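Local coordinates for phage tail sheath protein (Desulfitobacterium hafniense, PDB 3HXL) that probably builds the contractile sheath around the tail tube of a phage or phage-like particle, at residues Leu87-Asn91 with Ala187-Tyr191; Thr94-Val100 with Ala173-Ser179; Arg224-Lys230 with Asp351-Asn355; Ala277-Glu281 with Leu390-Ala395. One frame throughout, in Å; residues are numbered along the deposited sequence.

Interaction 1: Leu87-Asn91 with Ala187-Tyr191; sequences LYRLN and AYIDY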
# COMPACT_ATOMS: atom_id res chain seq x y z
N LEU A 87 -3.47 0.64 5.27
CA LEU A 87 -4.56 -0.32 5.27
C LEU A 87 -5.91 0.30 5.57
O LEU A 87 -6.04 1.13 6.48
CB LEU A 87 -4.27 -1.41 6.31
CG LEU A 87 -5.34 -2.48 6.57
CD1 LEU A 87 -5.54 -3.33 5.33
CD2 LEU A 87 -4.89 -3.34 7.75
N TYR A 88 -6.92 -0.11 4.82
CA TYR A 88 -8.26 0.42 5.01
C TYR A 88 -9.25 -0.74 5.15
O TYR A 88 -9.38 -1.55 4.23
CB TYR A 88 -8.63 1.27 3.80
CG TYR A 88 -9.90 2.08 3.96
CD1 TYR A 88 -9.89 3.34 4.54
CD2 TYR A 88 -11.12 1.58 3.48
CE1 TYR A 88 -11.05 4.11 4.63
CE2 TYR A 88 -12.29 2.33 3.58
CZ TYR A 88 -12.24 3.59 4.15
OH TYR A 88 -13.39 4.35 4.22
N ARG A 89 -9.91 -0.85 6.29
CA ARG A 89 -10.88 -1.92 6.48
C ARG A 89 -12.22 -1.45 5.91
O ARG A 89 -12.81 -0.49 6.40
CB ARG A 89 -11.04 -2.28 7.95
CG ARG A 89 -11.98 -3.46 8.14
CD ARG A 89 -12.37 -3.70 9.59
NE ARG A 89 -13.30 -4.82 9.68
CZ ARG A 89 -13.87 -5.23 10.81
NH1 ARG A 89 -13.62 -4.62 11.96
NH2 ARG A 89 -14.70 -6.27 10.77
N LEU A 90 -12.69 -2.15 4.88
CA LEU A 90 -13.92 -1.81 4.17
C LEU A 90 -15.24 -2.11 4.87
O LEU A 90 -16.27 -1.54 4.51
CB LEU A 90 -13.92 -2.53 2.82
CG LEU A 90 -12.79 -2.22 1.83
CD1 LEU A 90 -12.63 -3.40 0.90
CD2 LEU A 90 -13.09 -0.94 1.06
N ASN A 91 -15.21 -3.01 5.85
CA ASN A 91 -16.42 -3.41 6.56
C ASN A 91 -16.37 -3.16 8.06
O ASN A 91 -15.34 -3.38 8.70
CB ASN A 91 -16.66 -4.90 6.30
CG ASN A 91 -15.52 -5.76 6.82
OD1 ASN A 91 -14.35 -5.44 6.63
ND2 ASN A 91 -15.87 -6.87 7.47
N ALA A 187 -18.14 1.10 -0.52
CA ALA A 187 -17.09 1.14 0.49
C ALA A 187 -15.75 1.40 -0.18
O ALA A 187 -14.86 2.02 0.40
CB ALA A 187 -17.05 -0.19 1.25
N TYR A 188 -15.60 0.93 -1.42
CA TYR A 188 -14.37 1.13 -2.16
C TYR A 188 -14.24 2.57 -2.63
O TYR A 188 -13.14 3.06 -2.89
CB TYR A 188 -14.30 0.19 -3.36
CG TYR A 188 -13.97 -1.24 -2.99
CD1 TYR A 188 -14.98 -2.13 -2.62
CD2 TYR A 188 -12.66 -1.69 -2.99
CE1 TYR A 188 -14.68 -3.44 -2.26
CE2 TYR A 188 -12.35 -3.00 -2.64
CZ TYR A 188 -13.36 -3.87 -2.27
OH TYR A 188 -13.06 -5.17 -1.93
N ILE A 189 -15.38 3.25 -2.74
CA ILE A 189 -15.37 4.64 -3.14
C ILE A 189 -14.86 5.46 -1.96
O ILE A 189 -14.10 6.41 -2.13
CB ILE A 189 -16.78 5.13 -3.55
CG1 ILE A 189 -17.25 4.38 -4.80
CG2 ILE A 189 -16.78 6.63 -3.79
CD1 ILE A 189 -16.32 4.55 -6.00
N ASP A 190 -15.29 5.08 -0.75
CA ASP A 190 -14.86 5.77 0.45
C ASP A 190 -13.34 5.59 0.58
O ASP A 190 -12.62 6.53 0.91
CB ASP A 190 -15.57 5.20 1.68
CG ASP A 190 -17.08 5.18 1.53
OD1 ASP A 190 -17.63 6.07 0.85
OD2 ASP A 190 -17.73 4.28 2.11
N TYR A 191 -12.87 4.37 0.31
CA TYR A 191 -11.44 4.07 0.38
C TYR A 191 -10.64 5.00 -0.53
O TYR A 191 -9.75 5.71 -0.07
CB TYR A 191 -11.17 2.62 -0.05
CG TYR A 191 -9.70 2.34 -0.34
CD1 TYR A 191 -8.74 2.41 0.68
CD2 TYR A 191 -9.27 2.01 -1.63
CE1 TYR A 191 -7.38 2.16 0.41
CE2 TYR A 191 -7.92 1.76 -1.90
CZ TYR A 191 -6.99 1.84 -0.88
OH TYR A 191 -5.66 1.57 -1.15
O HOH W 1 -15.86 3.18 4.34
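Tyr88 and Leu90 face Tyr191 and Ala187 where strand 87-89 and the loop after it run nearly antiparallel to helix 187-191, with axes 9.6 Å apart at their closest and directions 149° apart. No direct hydrogen bond crosses the contact.

Tyr88 has CG anti to the backbone N (chi1 -170°), which turns its ring toward the helix. Tyr191 CA sits over one face of that ring, 3.9 Å from its centroid. The two tyrosines slide past each other in opposite directions, their rings oblique at 53°. The closest touch between them is Tyr88 CB to Tyr191 CD1, 3.3 Å.

Leu90 crosses Tyr188 at about a right angle. Its CD2 methyl lies over the middle of the Tyr188 ring, 4.1 Å from the centroid. Its CD1 methyl lies over the phenol end of the same face, 3.3 Å from Tyr188 CZ. Leu90 CD2 also reaches Ala187 CB at 4.0 Å.

Beside exposed Asp190 a water joins Tyr88 OH, 2.7 Å away, to Asp190 OD2, to which it donates. Tyr191 OH instead bonds Ser37 OG.

Strand 84-89 pairs with strand 35-40, whose Pro39 touches Leu90, Tyr188 and Tyr191. Phe216 of helix 210-227 meets both Tyr188 and Tyr191. The contact thus lays helix 185-195 on the sheet that holds strands 35-40 and 84-89.

Interaction 2: Thr94-Val100 with Ala173-Ser179; sequences TKAAVTV and APLINGS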
# COMPACT_ATOMS: atom_id res chain seq x y z
N THR A 94 -20.55 -6.70 12.42
CA THR A 94 -21.41 -6.66 13.61
C THR A 94 -20.62 -7.10 14.84
O THR A 94 -19.91 -8.11 14.81
CB THR A 94 -22.63 -7.59 13.44
OG1 THR A 94 -23.43 -7.14 12.35
CG2 THR A 94 -23.47 -7.60 14.72
N LYS A 95 -20.74 -6.33 15.92
CA LYS A 95 -20.04 -6.61 17.16
C LYS A 95 -20.62 -7.79 17.93
O LYS A 95 -21.83 -7.88 18.14
CB LYS A 95 -20.06 -5.37 18.06
CG LYS A 95 -19.35 -4.16 17.45
CD LYS A 95 -19.42 -2.94 18.35
CE LYS A 95 -18.65 -1.78 17.76
NZ LYS A 95 -18.67 -0.59 18.65
N ALA A 96 -19.75 -8.71 18.34
CA ALA A 96 -20.20 -9.86 19.11
C ALA A 96 -20.43 -9.36 20.53
O ALA A 96 -19.87 -8.35 20.95
CB ALA A 96 -19.15 -10.95 19.10
N ALA A 97 -21.27 -10.07 21.28
CA ALA A 97 -21.55 -9.67 22.64
C ALA A 97 -22.19 -10.79 23.44
O ALA A 97 -22.58 -11.82 22.89
CB ALA A 97 -22.46 -8.44 22.64
N VAL A 98 -22.28 -10.59 24.75
CA VAL A 98 -22.88 -11.57 25.65
C VAL A 98 -23.28 -10.84 26.93
O VAL A 98 -22.63 -9.88 27.33
CB VAL A 98 -21.88 -12.72 25.98
CG1 VAL A 98 -20.71 -12.19 26.80
CG2 VAL A 98 -22.60 -13.83 26.73
N THR A 99 -24.37 -11.29 27.54
CA THR A 99 -24.85 -10.69 28.78
C THR A 99 -24.92 -11.73 29.89
O THR A 99 -25.47 -12.81 29.71
CB THR A 99 -26.26 -10.06 28.61
OG1 THR A 99 -26.20 -8.96 27.69
CG2 THR A 99 -26.78 -9.54 29.95
N VAL A 100 -24.35 -11.39 31.04
CA VAL A 100 -24.35 -12.26 32.20
C VAL A 100 -24.90 -11.42 33.35
O VAL A 100 -24.20 -10.58 33.91
CB VAL A 100 -22.93 -12.76 32.55
CG1 VAL A 100 -22.97 -13.66 33.78
CG2 VAL A 100 -22.35 -13.51 31.36
N ALA A 173 -18.62 -17.50 29.34
CA ALA A 173 -19.69 -16.89 28.57
C ALA A 173 -19.11 -16.28 27.30
O ALA A 173 -18.75 -15.10 27.28
CB ALA A 173 -20.38 -15.81 29.41
N PRO A 174 -19.01 -17.08 26.23
CA PRO A 174 -18.48 -16.62 24.95
C PRO A 174 -19.36 -15.55 24.32
O PRO A 174 -20.58 -15.63 24.39
CB PRO A 174 -18.44 -17.90 24.11
CG PRO A 174 -18.26 -18.97 25.14
CD PRO A 174 -19.22 -18.53 26.22
N LEU A 175 -18.74 -14.54 23.71
CA LEU A 175 -19.52 -13.50 23.05
C LEU A 175 -20.01 -14.10 21.74
O LEU A 175 -19.34 -14.95 21.15
CB LEU A 175 -18.66 -12.27 22.78
CG LEU A 175 -18.36 -11.33 23.95
CD1 LEU A 175 -17.42 -11.99 24.95
CD2 LEU A 175 -17.73 -10.05 23.41
N ILE A 176 -21.19 -13.69 21.28
CA ILE A 176 -21.73 -14.22 20.04
C ILE A 176 -22.41 -13.15 19.19
O ILE A 176 -22.51 -11.99 19.58
CB ILE A 176 -22.75 -15.36 20.29
CG1 ILE A 176 -23.95 -14.83 21.09
CG2 ILE A 176 -22.08 -16.51 21.02
CD1 ILE A 176 -23.64 -14.52 22.53
N ASN A 177 -22.88 -13.58 18.02
CA ASN A 177 -23.57 -12.72 17.06
C ASN A 177 -22.62 -11.82 16.27
O ASN A 177 -23.06 -10.92 15.57
CB ASN A 177 -24.63 -11.86 17.76
CG ASN A 177 -25.85 -12.66 18.16
OD1 ASN A 177 -26.42 -13.38 17.34
ND2 ASN A 177 -26.27 -12.52 19.41
N GLY A 178 -21.32 -12.07 16.39
CA GLY A 178 -20.36 -11.27 15.65
C GLY A 178 -20.27 -11.76 14.22
O GLY A 178 -20.48 -12.94 13.95
N SER A 179 -19.95 -10.86 13.30
CA SER A 179 -19.81 -11.21 11.89
C SER A 179 -19.20 -10.07 11.08
O SER A 179 -19.24 -8.91 11.48
CB SER A 179 -21.17 -11.59 11.29
OG SER A 179 -22.08 -10.51 11.34
O HOH W 2 -22.25 -7.75 10.08
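Thr94 N donates to Ser179 O at 2.7 Å, a nearly straight bond with 167° at the hydrogen. Ser179 N returns a bond to Thr94 O, so the two residues form an antiparallel hydrogen-bonded pair. Ala97 and Ile176 form a second, separate bridge of the same kind. There Ile176 N donates to Ala97 O at 2.8 Å, and Ala97 N donates to Ile176 O.

Between the two bridges the chains stay close through CA-H...O contacts. Gly178 CA makes one with Thr94 O, and Ala96 CA makes another with Ile176 O at 3.2 Å. Ala96 CB lies beside the backbone, close to Gly178 N.

A water links the hydroxyls at the Thr94 end, 2.6 Å from Thr94 OG1 and 3.0 Å from Ser179 OG.

The other end is apolar. Val98 and Leu175 cross at about a right angle, and CG1 of Val98 touches CD1 of Leu175 at 3.8 Å. Val98 CG2, on the far side of CB from the backbone N, comes to 4.0 Å from Ala173 CB. Val100 CG2 meets the same Ala173 CB at 3.6 Å.

Strand 97-100 is outermost in a three-stranded antiparallel sheet, and strand 170-174 is outermost in a four-stranded one. The contact joins the two sheets along one margin, an arrangement that suits the family's beta-sandwich domain.

Interaction 3: Arg224-Lys230 with Asp351-Asn355; sequences RDDEGKK and DGINN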
# COMPACT_ATOMS: atom_id res chain seq x y z
N ARG A 224 -2.79 10.21 -11.94
CA ARG A 224 -1.57 10.34 -12.75
C ARG A 224 -1.55 11.43 -13.80
O ARG A 224 -0.61 12.23 -13.87
CB ARG A 224 -1.25 9.01 -13.46
CG ARG A 224 -0.89 7.86 -12.55
CD ARG A 224 -0.59 6.62 -13.38
NE ARG A 224 0.55 6.85 -14.27
CZ ARG A 224 1.82 6.73 -13.90
NH1 ARG A 224 2.12 6.36 -12.66
NH2 ARG A 224 2.80 7.00 -14.77
N ASP A 225 -2.58 11.48 -14.62
CA ASP A 225 -2.58 12.45 -15.70
C ASP A 225 -3.42 13.71 -15.56
O ASP A 225 -3.29 14.63 -16.36
CB ASP A 225 -2.89 11.71 -17.00
CG ASP A 225 -1.92 10.56 -17.23
OD1 ASP A 225 -0.72 10.71 -16.89
OD2 ASP A 225 -2.33 9.51 -17.75
N ASP A 226 -4.26 13.77 -14.53
CA ASP A 226 -5.07 14.96 -14.34
C ASP A 226 -4.66 15.70 -13.07
O ASP A 226 -4.85 16.92 -12.96
CB ASP A 226 -6.56 14.60 -14.28
CG ASP A 226 -7.06 13.99 -15.57
OD1 ASP A 226 -6.70 14.49 -16.65
OD2 ASP A 226 -7.83 13.01 -15.50
N GLU A 227 -4.09 14.97 -12.11
CA GLU A 227 -3.67 15.57 -10.85
C GLU A 227 -2.15 15.64 -10.72
O GLU A 227 -1.63 16.31 -9.82
CB GLU A 227 -4.23 14.75 -9.68
CG GLU A 227 -5.68 14.30 -9.83
CD GLU A 227 -6.70 15.39 -9.51
OE1 GLU A 227 -6.53 16.52 -10.00
OE2 GLU A 227 -7.67 15.10 -8.78
N GLY A 228 -1.43 14.94 -11.59
CA GLY A 228 0.02 14.96 -11.51
C GLY A 228 0.51 14.18 -10.30
O GLY A 228 1.62 14.40 -9.81
N LYS A 229 -0.33 13.28 -9.81
CA LYS A 229 0.02 12.46 -8.66
C LYS A 229 0.32 11.07 -9.21
O LYS A 229 -0.58 10.24 -9.38
CB LYS A 229 -1.13 12.39 -7.65
CG LYS A 229 -0.73 11.82 -6.31
CD LYS A 229 -1.91 11.72 -5.37
CE LYS A 229 -1.45 11.20 -4.01
NZ LYS A 229 -2.61 10.77 -3.19
N LYS A 230 1.59 10.82 -9.50
CA LYS A 230 2.02 9.56 -10.08
C LYS A 230 2.03 8.38 -9.12
O LYS A 230 2.84 8.31 -8.18
CB LYS A 230 3.38 9.74 -10.74
CG LYS A 230 3.44 10.91 -11.73
CD LYS A 230 2.55 10.69 -12.96
CE LYS A 230 2.60 11.90 -13.91
NZ LYS A 230 1.87 11.66 -15.19
N ASP A 351 8.06 8.70 -12.87
CA ASP A 351 7.19 9.16 -11.78
C ASP A 351 8.06 9.88 -10.75
O ASP A 351 7.63 10.84 -10.11
CB ASP A 351 6.45 7.99 -11.12
CG ASP A 351 5.37 7.39 -12.01
OD1 ASP A 351 5.15 7.92 -13.12
OD2 ASP A 351 4.73 6.40 -11.59
N GLY A 352 9.30 9.41 -10.60
CA GLY A 352 10.22 10.03 -9.66
C GLY A 352 10.54 11.45 -10.10
O GLY A 352 10.58 12.37 -9.29
N ILE A 353 10.79 11.62 -11.39
CA ILE A 353 11.10 12.93 -11.94
C ILE A 353 9.90 13.84 -11.71
O ILE A 353 10.05 14.98 -11.25
CB ILE A 353 11.39 12.85 -13.45
CG1 ILE A 353 12.74 12.18 -13.68
CG2 ILE A 353 11.36 14.25 -14.07
CD1 ILE A 353 13.08 11.96 -15.14
N ASN A 354 8.72 13.33 -12.01
CA ASN A 354 7.50 14.11 -11.83
C ASN A 354 7.29 14.51 -10.38
O ASN A 354 7.29 15.69 -10.04
CB ASN A 354 6.27 13.31 -12.27
CG ASN A 354 4.99 14.10 -12.14
OD1 ASN A 354 4.57 14.77 -13.07
ND2 ASN A 354 4.38 14.05 -10.96
N ASN A 355 7.10 13.51 -9.52
CA ASN A 355 6.86 13.74 -8.10
C ASN A 355 7.95 14.58 -7.44
O ASN A 355 7.64 15.51 -6.70
CB ASN A 355 6.71 12.41 -7.37
CG ASN A 355 5.44 11.67 -7.78
OD1 ASN A 355 5.29 10.47 -7.51
ND2 ASN A 355 4.52 12.38 -8.42
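Arg224 grips the carboxylate of Asp351 end-on with two nitrogens, one to each oxygen. Arg224 NH1 donates to Asp351 OD2 at 2.8 Å, nearly straight at 166° and in the guanidinium plane. Arg224 NH2 reaches the syn lone pair of Asp351 OD1 at 3.0 Å, in a more bent bond. The two planes are turned 45° apart, so the bidentate pair is not coplanar. NH1 also bonds Ile231 O, which helps to fix the turn of the guanidinium.

Lys230 lies across this bridge. Its chain bends at chi2 (-65°), which carries CD over the middle of one guanidinium face. Lys230 CB rests 3.3 Å from Asp351 CG. The ammonium turns back into its own segment: Lys230 NZ bonds Arg224 O at 2.9 Å and makes a salt bridge, with a weak hydrogen bond, to Asp225 OD1.

Farther out, Asn354 ND2 donates to Gly228 O at 3.0 Å, from above that carbonyl plane. The same amide group packs on the lysine chain, with Asn354 ND2 3.4 Å from Lys230 CG.

Gly228, with positive phi, is the first residue to leave helical geometry. The C-terminal part of helix 210-227 and the turn after it thus dock on the side of helix 344-364, joining the parts of the chain assigned to the subtilisin-like and C-terminal families.

Interaction 4: Ala277-Glu281 with Leu390-Ala395; sequences ARVNE and LQDIDA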
# COMPACT_ATOMS: atom_id res chain seq x y z
N ALA A 277 10.42 -1.14 -4.81
CA ALA A 277 11.46 -1.10 -5.84
C ALA A 277 11.99 0.33 -6.02
O ALA A 277 11.21 1.29 -6.02
CB ALA A 277 10.90 -1.63 -7.16
N ARG A 278 13.31 0.46 -6.16
CA ARG A 278 13.95 1.76 -6.35
C ARG A 278 13.83 2.16 -7.81
O ARG A 278 13.55 1.32 -8.67
CB ARG A 278 15.44 1.69 -5.98
CG ARG A 278 15.74 1.08 -4.62
CD ARG A 278 17.25 1.08 -4.36
NE ARG A 278 17.63 0.13 -3.31
CZ ARG A 278 17.20 0.18 -2.05
NH1 ARG A 278 16.37 1.14 -1.67
NH2 ARG A 278 17.59 -0.74 -1.18
N VAL A 279 14.07 3.44 -8.11
CA VAL A 279 13.97 3.91 -9.48
C VAL A 279 14.99 3.28 -10.43
O VAL A 279 14.88 3.42 -11.64
CB VAL A 279 14.11 5.46 -9.56
CG1 VAL A 279 12.95 6.10 -8.84
CG2 VAL A 279 15.44 5.90 -8.95
N ASN A 280 15.97 2.59 -9.87
CA ASN A 280 16.98 1.93 -10.70
C ASN A 280 16.82 0.41 -10.65
O ASN A 280 17.67 -0.32 -11.16
CB ASN A 280 18.39 2.31 -10.23
CG ASN A 280 18.65 1.96 -8.77
OD1 ASN A 280 17.80 1.35 -8.10
ND2 ASN A 280 19.82 2.33 -8.26
N GLU A 281 15.73 -0.06 -10.05
CA GLU A 281 15.49 -1.50 -9.94
C GLU A 281 14.29 -2.01 -10.72
O GLU A 281 13.25 -1.36 -10.80
CB GLU A 281 15.30 -1.91 -8.47
CG GLU A 281 16.46 -1.54 -7.53
CD GLU A 281 16.21 -1.98 -6.10
OE1 GLU A 281 15.02 -2.06 -5.69
OE2 GLU A 281 17.21 -2.24 -5.37
N LEU A 390 20.49 10.98 -10.68
CA LEU A 390 19.82 9.81 -11.23
C LEU A 390 20.81 8.98 -12.04
O LEU A 390 20.76 7.75 -12.04
CB LEU A 390 18.65 10.22 -12.14
CG LEU A 390 17.36 10.68 -11.46
CD1 LEU A 390 16.34 11.09 -12.52
CD2 LEU A 390 16.81 9.55 -10.61
N GLN A 391 21.71 9.66 -12.73
CA GLN A 391 22.71 8.97 -13.54
C GLN A 391 23.73 8.28 -12.65
O GLN A 391 24.22 7.20 -12.99
CB GLN A 391 23.40 9.97 -14.47
CG GLN A 391 24.37 9.32 -15.45
CD GLN A 391 24.85 10.30 -16.50
OE1 GLN A 391 25.38 11.36 -16.17
NE2 GLN A 391 24.65 9.96 -17.77
N ASP A 392 24.05 8.89 -11.51
CA ASP A 392 25.01 8.31 -10.58
C ASP A 392 24.50 7.00 -9.97
O ASP A 392 25.30 6.11 -9.66
CB ASP A 392 25.33 9.28 -9.44
CG ASP A 392 26.08 10.51 -9.92
OD1 ASP A 392 26.91 10.38 -10.85
OD2 ASP A 392 25.85 11.60 -9.35
N ILE A 393 23.19 6.90 -9.77
CA ILE A 393 22.62 5.68 -9.20
C ILE A 393 22.19 4.73 -10.30
O ILE A 393 21.47 3.77 -10.05
CB ILE A 393 21.39 5.97 -8.31
CG1 ILE A 393 20.25 6.53 -9.16
CG2 ILE A 393 21.77 6.94 -7.20
CD1 ILE A 393 18.94 6.64 -8.40
N ASP A 394 22.64 5.02 -11.52
CA ASP A 394 22.34 4.21 -12.68
C ASP A 394 20.84 4.08 -12.99
O ASP A 394 20.38 3.02 -13.42
CB ASP A 394 22.95 2.81 -12.51
CG ASP A 394 24.47 2.85 -12.36
OD1 ASP A 394 25.15 3.41 -13.25
OD2 ASP A 394 24.98 2.33 -11.34
N ALA A 395 20.09 5.16 -12.77
CA ALA A 395 18.66 5.19 -13.07
C ALA A 395 18.51 5.62 -14.53
O ALA A 395 17.62 5.17 -15.24
CB ALA A 395 17.94 6.17 -12.14
O HOH W 3 15.97 3.18 -14.36
O HOH W 4 20.60 -0.37 -12.82
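Val279 and Asn280 occupy the two corners of a type I turn, Arg278 to Glu281, and each presents a different chemistry to segment 390-395. Val279 offers methyls and Asn280 an amide.

Val279 and Ile393 approach each other at a slant, with methyl against methyl. Val279 CG2 lies between its own backbone N and carbonyl carbon, and it makes all the side-chain touches of this residue across the contact. It meets Ile393 CD1 at 3.6 Å, Ala395 CB at 4.1 Å and, more loosely, Leu390 CD2 at 4.2 Å.

Asn280 points its amide at the backbone instead. With chi1 at 58°, Asn280 ND2 is brought to Ile393 O at 2.8 Å. The bond is nearly straight (171°) and lies in both the carbonyl plane and the amide plane. Asn280 CB lies 3.4 Å from the same Ile393 O.

The acceptor lies just past the end of helix 373-392. Asp394, with positive phi, is the C-prime residue of a Schellman motif, in which Ala395 N bonds Leu390 O and Asp394 N bonds Gln391 O. A water adds a second polar link by donating to Val279 O and to Ala395 O, the latter at 2.7 Å. Arg345 of helix 344-364 holds Asn280 O.

The amide bond is directional, while the methyl contacts beside it constrain orientation less. Turn and helix end are therefore joined through the carbonyl of Ile393, which the nearby C-terminal end of the helix would probably make a somewhat better acceptor.

In the fold
Interaction 1 is the buried one: aromatic and aliphatic groups packed between strand and helix, with a water bridge in place of direct hydrogen bonds between its segments. Interaction 2 lies at the surface, about 24 Å away between centres, and rests mainly on backbone bonds between two sheets. Its segments adjoin those of interaction 1 in sequence, so the beta-sandwich part is an excursion between them. Interactions 3 and 4 are partly buried and both join parts assigned to the subtilisin-like and C-terminal families, one through a salt bridge and an amide bond to a carbonyl, the other through an amide bond and methyls. They touch where Ile353 CG1 meets Leu390 CD1 at 3.9 Å. Interaction 2 lies on the opposite side of the chain's centre from both.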